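Side-chain contact in thioesterase (Pseudomonas aeruginosa, PDB 3QY3), which probably hydrolyses fatty acyl-CoA thioesters, releasing the free fatty acid and coenzyme A: residues S83-L88 and H115-L120. Numbering follows the deposited sequence.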
# COMPACT_ATOMS: atom_id res chain seq x y z
N SER A 83 4.56 9.18 16.13
CA SER A 83 3.68 9.87 15.21
C SER A 83 2.38 10.12 15.86
O SER A 83 1.82 9.18 16.42
CB SER A 83 3.37 8.97 13.97
OG SER A 83 4.58 8.80 13.16
N LEU A 84 1.88 11.35 15.74
CA LEU A 84 0.57 11.71 16.22
C LEU A 84 -0.15 12.40 15.10
O LEU A 84 0.39 13.29 14.45
CB LEU A 84 0.65 12.65 17.41
CG LEU A 84 -0.70 13.31 17.83
CD1 LEU A 84 -1.52 12.36 18.54
CD2 LEU A 84 -0.49 14.60 18.71
N HIS A 85 -1.39 11.98 14.83
CA HIS A 85 -2.16 12.62 13.84
C HIS A 85 -3.61 12.69 14.24
O HIS A 85 -4.19 11.66 14.60
CB HIS A 85 -2.05 11.92 12.47
CG HIS A 85 -2.75 12.65 11.36
ND1 HIS A 85 -2.18 13.71 10.71
CD2 HIS A 85 -3.92 12.42 10.74
CE1 HIS A 85 -3.03 14.17 9.82
NE2 HIS A 85 -4.07 13.37 9.79
N THR A 86 -4.18 13.88 14.12
CA THR A 86 -5.59 14.12 14.33
C THR A 86 -6.29 14.34 12.99
O THR A 86 -5.86 15.19 12.20
CB THR A 86 -5.80 15.37 15.21
OG1 THR A 86 -5.14 15.12 16.44
CG2 THR A 86 -7.27 15.59 15.48
N TYR A 87 -7.33 13.54 12.74
CA TYR A 87 -8.10 13.49 11.51
C TYR A 87 -9.30 14.43 11.66
O TYR A 87 -10.21 14.24 12.48
CB TYR A 87 -8.65 12.08 11.15
CG TYR A 87 -7.56 11.04 11.03
CD1 TYR A 87 -7.05 10.70 9.79
CD2 TYR A 87 -7.10 10.37 12.14
CE1 TYR A 87 -6.04 9.76 9.69
CE2 TYR A 87 -6.09 9.40 12.04
CZ TYR A 87 -5.59 9.12 10.80
OH TYR A 87 -4.64 8.17 10.71
N LEU A 88 -9.33 15.44 10.80
CA LEU A 88 -10.37 16.44 10.92
C LEU A 88 -11.35 16.48 9.76
O LEU A 88 -12.56 16.72 9.96
CB LEU A 88 -9.72 17.82 11.12
CG LEU A 88 -8.88 17.93 12.40
CD1 LEU A 88 -8.03 19.21 12.44
CD2 LEU A 88 -9.78 17.76 13.59
N HIS A 115 3.02 19.18 11.93
CA HIS A 115 2.45 19.20 10.62
C HIS A 115 0.99 19.68 10.59
O HIS A 115 0.24 19.53 11.58
CB HIS A 115 2.58 17.81 9.92
CG HIS A 115 1.76 16.71 10.54
ND1 HIS A 115 2.30 15.75 11.36
CD2 HIS A 115 0.44 16.40 10.42
CE1 HIS A 115 1.35 14.89 11.70
NE2 HIS A 115 0.20 15.30 11.18
N ARG A 116 0.64 20.26 9.45
CA ARG A 116 -0.73 20.57 9.13
C ARG A 116 -0.98 20.17 7.69
O ARG A 116 -0.09 20.35 6.82
CB ARG A 116 -1.03 22.04 9.38
CG ARG A 116 -1.15 22.30 10.89
CD ARG A 116 -1.24 23.77 11.25
NE ARG A 116 -2.57 24.29 11.02
CZ ARG A 116 -2.92 24.91 9.91
NH1 ARG A 116 -2.02 25.04 8.94
NH2 ARG A 116 -4.15 25.39 9.77
N LEU A 117 -2.15 19.60 7.45
CA LEU A 117 -2.53 19.08 6.16
C LEU A 117 -3.75 19.85 5.62
O LEU A 117 -4.70 20.12 6.36
CB LEU A 117 -2.88 17.61 6.34
CG LEU A 117 -1.96 16.55 5.89
CD1 LEU A 117 -0.52 16.90 6.24
CD2 LEU A 117 -2.51 15.21 6.37
N HIS A 118 -3.67 20.28 4.36
CA HIS A 118 -4.73 20.99 3.65
C HIS A 118 -4.83 20.27 2.25
O HIS A 118 -4.13 19.31 1.98
CB HIS A 118 -4.37 22.48 3.43
CG HIS A 118 -3.83 23.20 4.65
ND1 HIS A 118 -4.63 23.61 5.70
CD2 HIS A 118 -2.59 23.64 4.95
CE1 HIS A 118 -3.90 24.24 6.60
NE2 HIS A 118 -2.65 24.26 6.17
N THR A 119 -5.64 20.81 1.38
CA THR A 119 -5.65 20.40 -0.05
C THR A 119 -5.36 21.64 -0.87
O THR A 119 -5.56 22.77 -0.43
CB THR A 119 -6.96 19.68 -0.48
OG1 THR A 119 -8.07 20.59 -0.39
CG2 THR A 119 -7.22 18.38 0.32
N LEU A 120 -4.93 21.45 -2.11
CA LEU A 120 -4.72 22.56 -2.99
C LEU A 120 -6.00 23.37 -3.18
O LEU A 120 -5.91 24.60 -3.21
CB LEU A 120 -4.26 22.12 -4.36
CG LEU A 120 -2.78 22.16 -4.68
CD1 LEU A 120 -2.66 22.01 -6.19
CD2 LEU A 120 -2.08 23.43 -4.13
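The imidazoles of His-85 and His-115 meet rim to rim, neither lying over the other, with planes only 17° apart and centroids 5.1 Å from each other. A single hydrogen bond, 2.9 Å between His-85 ND1 and His-115 NE2 and fairly straight at 162°, joins the two edges; either nitrogen could be the donor. The His-85 ring also stands edge-on over the Tyr-87 face, its CD2 3.5 Å above the centre of that ring. With one rim on Tyr-87 and another bonded to His-115, its rotation is restrained from two sides. Strands 76-87 and 110-119 belong to the curled antiparallel sheet of the hotdog fold, where each pairs with strand 128-138 rather than with the other. The axes of 83-87 and 115-119 come within 9.0 Å, a distance spanned by His-85, His-115 and Leu-117. A chi1 of -174° swings the His-85 ring away from its own backbone N and out to strand 110-119; the two histidine side chains cross at about a right angle although their ring planes are nearly parallel. Leu-117 CD2 approaches obliquely, 3.6 Å from His-85 CE1. The Leu-84 carbonyl O comes obliquely to the His-115 ring, 3.3 Å from CE1. Beyond the pair, helix 51-66 packs through Leu-56 on both His-115 and Leu-117, and at residues 83-86 the sheet continues into a second subunit.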